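Side-chain contacts in folylpolyglutamate synthase (FolC) (Helicobacter pylori, PDB 6K8C), which probably adds glutamate to dihydropteroate and then further glutamates to reduced folates, at the expense of ATP, as a bifunctional synthase of folate metabolism: residues Leu159-Pro164 / Leu248-Thr253; Asn203-Ile208 / Ala214-Val219. All coordinates share one frame; numbering follows the deposited sequence.

Contact 1 (Leu159-Pro164 / Leu248-Thr253); sequences LSVFTP and LKAFET
Leu159 and Val161 of strand 159-162 both point their side chains at helix 241-254, and both close on the same methyl group. Ala250 CB faces the gap between their methyls, and the three methyls form a triangle. Val161 CG2 lies 4.0 Å from Ala250 CB, and Leu159 CD2 lies 4.1 Å from Ala250 CB. The two strand residues are two apart in sequence, so they share a face of the sheet. In Leu159 the first torsion sets CG anti to the backbone N (chi1 176°), and the two methyls then part. CD2 goes to Ala250, while CD1 reaches along the helix to Thr253 CG2, at a looser 4.4 Å. In Val161 it is the branch beside the backbone N that does the touching.

Thr253 turns its methyl to the strand and its hydroxyl back to its own helix. Thr253 OG1 donates to Lys249 O over 2.7 Å. Lys249 O also accepts from Thr253 N, and the two donors come from opposite faces of the carbonyl plane. The polar group is thus satisfied within the helix. Strand and helix segments run nearly antiparallel, at 167°, with axes 10.0 Å apart. Backbone bonds join Val161 to His51 and Val53 on the neighbouring strand. This is helix-on-sheet packing of an alpha/beta P-loop NTPase-like core, the middle domain of the Mur ligase family.

Contact 2 (Asn203-Ile208 / Ala214-Val219); sequences NAAQKI and AKLIVV
Leu216 is the one residue of strand 215-218 that reaches closely into helix 199-211, and it does so with a single methyl, CD2. The apolar part of the contact is with Ala205, whose CB points at the strand. Ala205 CB and Leu216 CD2 are 4.0 Å apart. The first torsion of Leu216 places CG anti to the backbone N (chi1 -171°), which carries CD2 out from the strand to the helix surface.

The second kind of contact is methyl against backbone. Leu216 CD2 lies 3.8 Å from Ala205 O and 3.9 Å from Gln206 N. The methyl therefore rests on the peptide group between these two residues as well as on the alanine side chain.

The third is with the aliphatic part of a polar side chain. Gln206 CG approaches Leu216 CD2 at 4.1 Å, and the two side chains cross at about a right angle. Beyond CG the glutamine chain is extended (chi2 164°). Its amide is carried away from the leucine, and Gln206 as a whole is exposed.

Around these residues, Ile194 of strand 191-194 touches both Ala205 and Leu216. Leu185 of helix 177-185 also packs on Ala205. Strand 191-194, helix 199-211 and strand 215-218 form a beta-alpha-beta unit with parallel strands, and this contact packs its helix on its second strand. The segments are held to each other by dispersion and by the burial of one leucine methyl. No directional bond between them fixes their register, and the contact opens to solvent at Gln206.

Contacts 1 and 2 lie on opposite faces of one sheet, with centres about 13 Å apart. Strand 191-194 runs between strands 159-162 and 215-218 and hydrogen-bonds to both. Helix 241-254 joins the contacts directly, because it also packs on the edge strand 215-218. Lys249 CE lies 3.8 Å from Ile217 CG2, and Thr253 OG1 lies 3.8 Å from Ile217 CD1. Contact 1 is buried, and contact 2 lies at the edge of the sheet. Strand 159-162 leads to Thr163, which hydrogen-bonds to Asn56 O in the loop before helix 58-70. The sequence there fits a P-loop, which probably binds ATP. Neither packing patch is itself part of that loop.

Contact 1 (Leu159-Pro164 / Leu248-Thr253)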
loop_
_atom_site.group_PDB
_atom_site.type_symbol
_atom_site.label_atom_id
_atom_site.label_comp_id
_atom_site.label_asym_id
_atom_site.label_seq_id
_atom_site.Cartn_x
_atom_site.Cartn_y
_atom_site.Cartn_z
ATOM N N LEU A 159 10.191 5.247 -14.716
ATOM C CA LEU A 159 9.431 6.366 -14.182
ATOM C C LEU A 159 9.307 6.192 -12.678
ATOM O O LEU A 159 9.136 5.072 -12.199
ATOM C CB LEU A 159 8.043 6.426 -14.822
ATOM C CG LEU A 159 7.046 7.465 -14.327
ATOM C CD1 LEU A 159 7.467 8.846 -14.798
ATOM C CD2 LEU A 159 5.656 7.103 -14.838
ATOM N N SER A 160 9.410 7.295 -11.944
ATOM C CA SER A 160 9.076 7.322 -10.527
ATOM C C SER A 160 7.792 8.117 -10.332
ATOM O O SER A 160 7.563 9.121 -11.015
ATOM C CB SER A 160 10.203 7.945 -9.699
ATOM O OG SER A 160 11.411 7.217 -9.854
ATOM N N VAL A 161 6.945 7.655 -9.417
ATOM C CA VAL A 161 5.754 8.389 -9.004
ATOM C C VAL A 161 5.896 8.686 -7.521
ATOM O O VAL A 161 5.939 7.760 -6.701
ATOM C CB VAL A 161 4.465 7.602 -9.286
ATOM C CG1 VAL A 161 3.261 8.375 -8.765
ATOM C CG2 VAL A 161 4.324 7.333 -10.779
ATOM N N PHE A 162 5.979 9.967 -7.168
ATOM C CA PHE A 162 6.103 10.369 -5.773
ATOM C C PHE A 162 4.726 10.769 -5.263
ATOM O O PHE A 162 4.223 11.845 -5.598
ATOM C CB PHE A 162 7.118 11.499 -5.618
ATOM C CG PHE A 162 8.534 11.063 -5.883
ATOM C CD1 PHE A 162 9.220 10.299 -4.951
ATOM C CD2 PHE A 162 9.170 11.402 -7.064
ATOM C CE1 PHE A 162 10.528 9.883 -5.191
ATOM C CE2 PHE A 162 10.474 10.996 -7.312
ATOM C CZ PHE A 162 11.153 10.228 -6.371
ATOM N N THR A 163 4.121 9.893 -4.466
ATOM C CA THR A 163 2.867 10.192 -3.787
ATOM C C THR A 163 3.160 11.119 -2.606
ATOM O O THR A 163 4.322 11.426 -2.325
ATOM C CB THR A 163 2.188 8.880 -3.381
ATOM O OG1 THR A 163 2.861 8.298 -2.258
ATOM C CG2 THR A 163 2.198 7.895 -4.540
ATOM N N PRO A 164 2.132 11.633 -1.921
ATOM C CA PRO A 164 2.391 12.607 -0.845
ATOM C C PRO A 164 3.280 12.044 0.260
ATOM O O PRO A 164 3.089 10.918 0.727
ATOM C CB PRO A 164 0.987 12.934 -0.328
ATOM C CG PRO A 164 0.130 12.807 -1.550
ATOM C CD PRO A 164 0.694 11.581 -2.252
ATOM N N LEU A 248 -3.346 8.852 -13.479
ATOM C CA LEU A 248 -3.667 9.207 -14.859
ATOM C C LEU A 248 -2.508 9.946 -15.517
ATOM O O LEU A 248 -2.188 9.694 -16.686
ATOM C CB LEU A 248 -4.942 10.052 -14.899
ATOM C CG LEU A 248 -5.601 10.272 -16.262
ATOM C CD1 LEU A 248 -6.004 8.950 -16.891
ATOM C CD2 LEU A 248 -6.809 11.191 -16.113
ATOM N N LYS A 249 -1.869 10.861 -14.785
ATOM C CA LYS A 249 -0.705 11.558 -15.327
ATOM C C LYS A 249 0.432 10.587 -15.621
ATOM O O LYS A 249 1.132 10.724 -16.632
ATOM C CB LYS A 249 -0.241 12.643 -14.357
ATOM C CG LYS A 249 0.807 13.579 -14.940
ATOM C CD LYS A 249 0.258 14.281 -16.174
ATOM C CE LYS A 249 0.703 15.726 -16.239
ATOM N NZ LYS A 249 -0.024 16.466 -17.305
ATOM N N ALA A 250 0.648 9.614 -14.733
ATOM C CA ALA A 250 1.632 8.567 -14.999
ATOM C C ALA A 250 1.281 7.802 -16.265
ATOM O O ALA A 250 2.140 7.579 -17.128
ATOM C CB ALA A 250 1.726 7.618 -13.801
ATOM N N PHE A 251 0.012 7.401 -16.389
ATOM C CA PHE A 251 -0.460 6.687 -17.572
ATOM C C PHE A 251 -0.181 7.480 -18.842
ATOM O O PHE A 251 0.368 6.950 -19.816
ATOM C CB PHE A 251 -1.961 6.407 -17.427
ATOM C CG PHE A 251 -2.595 5.793 -18.647
ATOM C CD1 PHE A 251 -2.593 4.418 -18.824
ATOM C CD2 PHE A 251 -3.209 6.589 -19.606
ATOM C CE1 PHE A 251 -3.181 3.843 -19.940
ATOM C CE2 PHE A 251 -3.795 6.024 -20.724
ATOM C CZ PHE A 251 -3.782 4.647 -20.892
ATOM N N GLU A 252 -0.566 8.757 -18.851
ATOM C CA GLU A 252 -0.347 9.596 -20.025
ATOM C C GLU A 252 1.139 9.806 -20.302
ATOM O O GLU A 252 1.536 9.967 -21.461
ATOM C CB GLU A 252 -1.054 10.943 -19.833
ATOM C CG GLU A 252 -2.563 10.803 -19.648
ATOM C CD GLU A 252 -3.244 12.105 -19.269
ATOM O OE1 GLU A 252 -2.535 13.076 -18.932
ATOM O OE2 GLU A 252 -4.493 12.155 -19.306
ATOM N N THR A 253 1.972 9.823 -19.257
ATOM C CA THR A 253 3.407 10.004 -19.460
ATOM C C THR A 253 4.034 8.757 -20.068
ATOM O O THR A 253 4.935 8.854 -20.911
ATOM C CB THR A 253 4.089 10.358 -18.135
ATOM O OG1 THR A 253 3.500 11.548 -17.599
ATOM C CG2 THR A 253 5.584 10.606 -18.334
#

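Contact 2 (Asn203-Ile208 / Ala214-Val219)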
loop_
_atom_site.group_PDB
_atom_site.type_symbol
_atom_site.label_atom_id
_atom_site.label_comp_id
_atom_site.label_asym_id
_atom_site.label_seq_id
_atom_site.Cartn_x
_atom_site.Cartn_y
_atom_site.Cartn_z
ATOM N N ASN A 203 10.089 21.809 -2.707
ATOM C CA ASN A 203 11.369 22.499 -2.846
ATOM C C ASN A 203 12.524 21.509 -2.889
ATOM O O ASN A 203 13.420 21.616 -3.735
ATOM C CB ASN A 203 11.560 23.487 -1.690
ATOM C CG ASN A 203 10.957 24.842 -1.976
ATOM O OD1 ASN A 203 10.821 25.238 -3.131
ATOM N ND2 ASN A 203 10.598 25.567 -0.920
ATOM N N ALA A 204 12.526 20.540 -1.972
ATOM C CA ALA A 204 13.596 19.547 -1.955
ATOM C C ALA A 204 13.618 18.742 -3.247
ATOM O O ALA A 204 14.690 18.475 -3.805
ATOM C CB ALA A 204 13.437 18.625 -0.747
ATOM N N ALA A 205 12.439 18.364 -3.750
ATOM C CA ALA A 205 12.364 17.592 -4.987
ATOM C C ALA A 205 12.860 18.399 -6.182
ATOM O O ALA A 205 13.579 17.871 -7.039
ATOM C CB ALA A 205 10.930 17.116 -5.221
ATOM N N GLN A 206 12.482 19.679 -6.262
ATOM C CA GLN A 206 12.932 20.514 -7.371
ATOM C C GLN A 206 14.441 20.709 -7.338
ATOM O O GLN A 206 15.096 20.740 -8.386
ATOM C CB GLN A 206 12.221 21.868 -7.334
ATOM C CG GLN A 206 10.786 21.809 -7.816
ATOM C CD GLN A 206 9.984 23.028 -7.420
ATOM O OE1 GLN A 206 10.404 23.815 -6.569
ATOM N NE2 GLN A 206 8.823 23.194 -8.039
ATOM N N LYS A 207 15.009 20.851 -6.140
ATOM C CA LYS A 207 16.450 21.030 -6.019
ATOM C C LYS A 207 17.198 19.787 -6.485
ATOM O O LYS A 207 18.206 19.889 -7.193
ATOM C CB LYS A 207 16.790 21.375 -4.569
ATOM C CG LYS A 207 18.257 21.309 -4.188
ATOM C CD LYS A 207 18.401 21.656 -2.708
ATOM C CE LYS A 207 19.834 21.982 -2.325
ATOM N NZ LYS A 207 19.910 22.392 -0.892
ATOM N N ILE A 208 16.707 18.603 -6.116
ATOM C CA ILE A 208 17.368 17.370 -6.524
ATOM C C ILE A 208 17.226 17.160 -8.027
ATOM O O ILE A 208 18.188 16.778 -8.702
ATOM C CB ILE A 208 16.817 16.179 -5.720
ATOM C CG1 ILE A 208 17.393 16.186 -4.300
ATOM C CG2 ILE A 208 17.134 14.859 -6.414
ATOM C CD1 ILE A 208 16.518 15.496 -3.280
ATOM N N ALA A 214 17.126 16.056 -14.128
ATOM C CA ALA A 214 15.974 15.185 -14.307
ATOM C C ALA A 214 14.732 15.998 -14.640
ATOM O O ALA A 214 14.660 17.202 -14.381
ATOM C CB ALA A 214 15.725 14.354 -13.048
ATOM N N LYS A 215 13.742 15.322 -15.217
ATOM C CA LYS A 215 12.470 15.954 -15.542
ATOM C C LYS A 215 11.461 15.607 -14.450
ATOM O O LYS A 215 11.190 14.429 -14.194
ATOM C CB LYS A 215 11.966 15.522 -16.920
ATOM C CG LYS A 215 10.605 16.127 -17.294
ATOM C CD LYS A 215 9.913 15.316 -18.378
ATOM C CE LYS A 215 8.931 16.139 -19.199
ATOM N NZ LYS A 215 8.389 15.307 -20.312
ATOM N N LEU A 216 10.930 16.634 -13.798
ATOM C CA LEU A 216 9.969 16.494 -12.714
ATOM C C LEU A 216 8.631 17.032 -13.200
ATOM O O LEU A 216 8.520 18.218 -13.520
ATOM C CB LEU A 216 10.452 17.250 -11.476
ATOM C CG LEU A 216 9.707 17.081 -10.158
ATOM C CD1 LEU A 216 9.698 15.615 -9.729
ATOM C CD2 LEU A 216 10.348 17.971 -9.093
ATOM N N ILE A 217 7.631 16.162 -13.286
ATOM C CA ILE A 217 6.300 16.540 -13.746
ATOM C C ILE A 217 5.443 16.782 -12.512
ATOM O O ILE A 217 5.091 15.842 -11.796
ATOM C CB ILE A 217 5.682 15.469 -14.652
ATOM C CG1 ILE A 217 6.498 15.317 -15.938
ATOM C CG2 ILE A 217 4.239 15.822 -14.990
ATOM C CD1 ILE A 217 6.205 14.022 -16.682
ATOM N N VAL A 218 5.086 18.037 -12.268
ATOM C CA VAL A 218 4.358 18.413 -11.063
ATOM C C VAL A 218 2.864 18.317 -11.346
ATOM O O VAL A 218 2.345 19.001 -12.232
ATOM C CB VAL A 218 4.750 19.825 -10.604
ATOM C CG1 VAL A 218 4.001 20.206 -9.343
ATOM C CG2 VAL A 218 6.261 19.902 -10.381
ATOM N N VAL A 219 2.172 17.468 -10.595
ATOM C CA VAL A 219 0.735 17.294 -10.783
ATOM C C VAL A 219 0.010 18.495 -10.197
ATOM O O VAL A 219 0.213 18.847 -9.029
ATOM C CB VAL A 219 0.254 15.987 -10.137
ATOM C CG1 VAL A 219 -1.258 15.907 -10.188
ATOM C CG2 VAL A 219 0.871 14.792 -10.852
#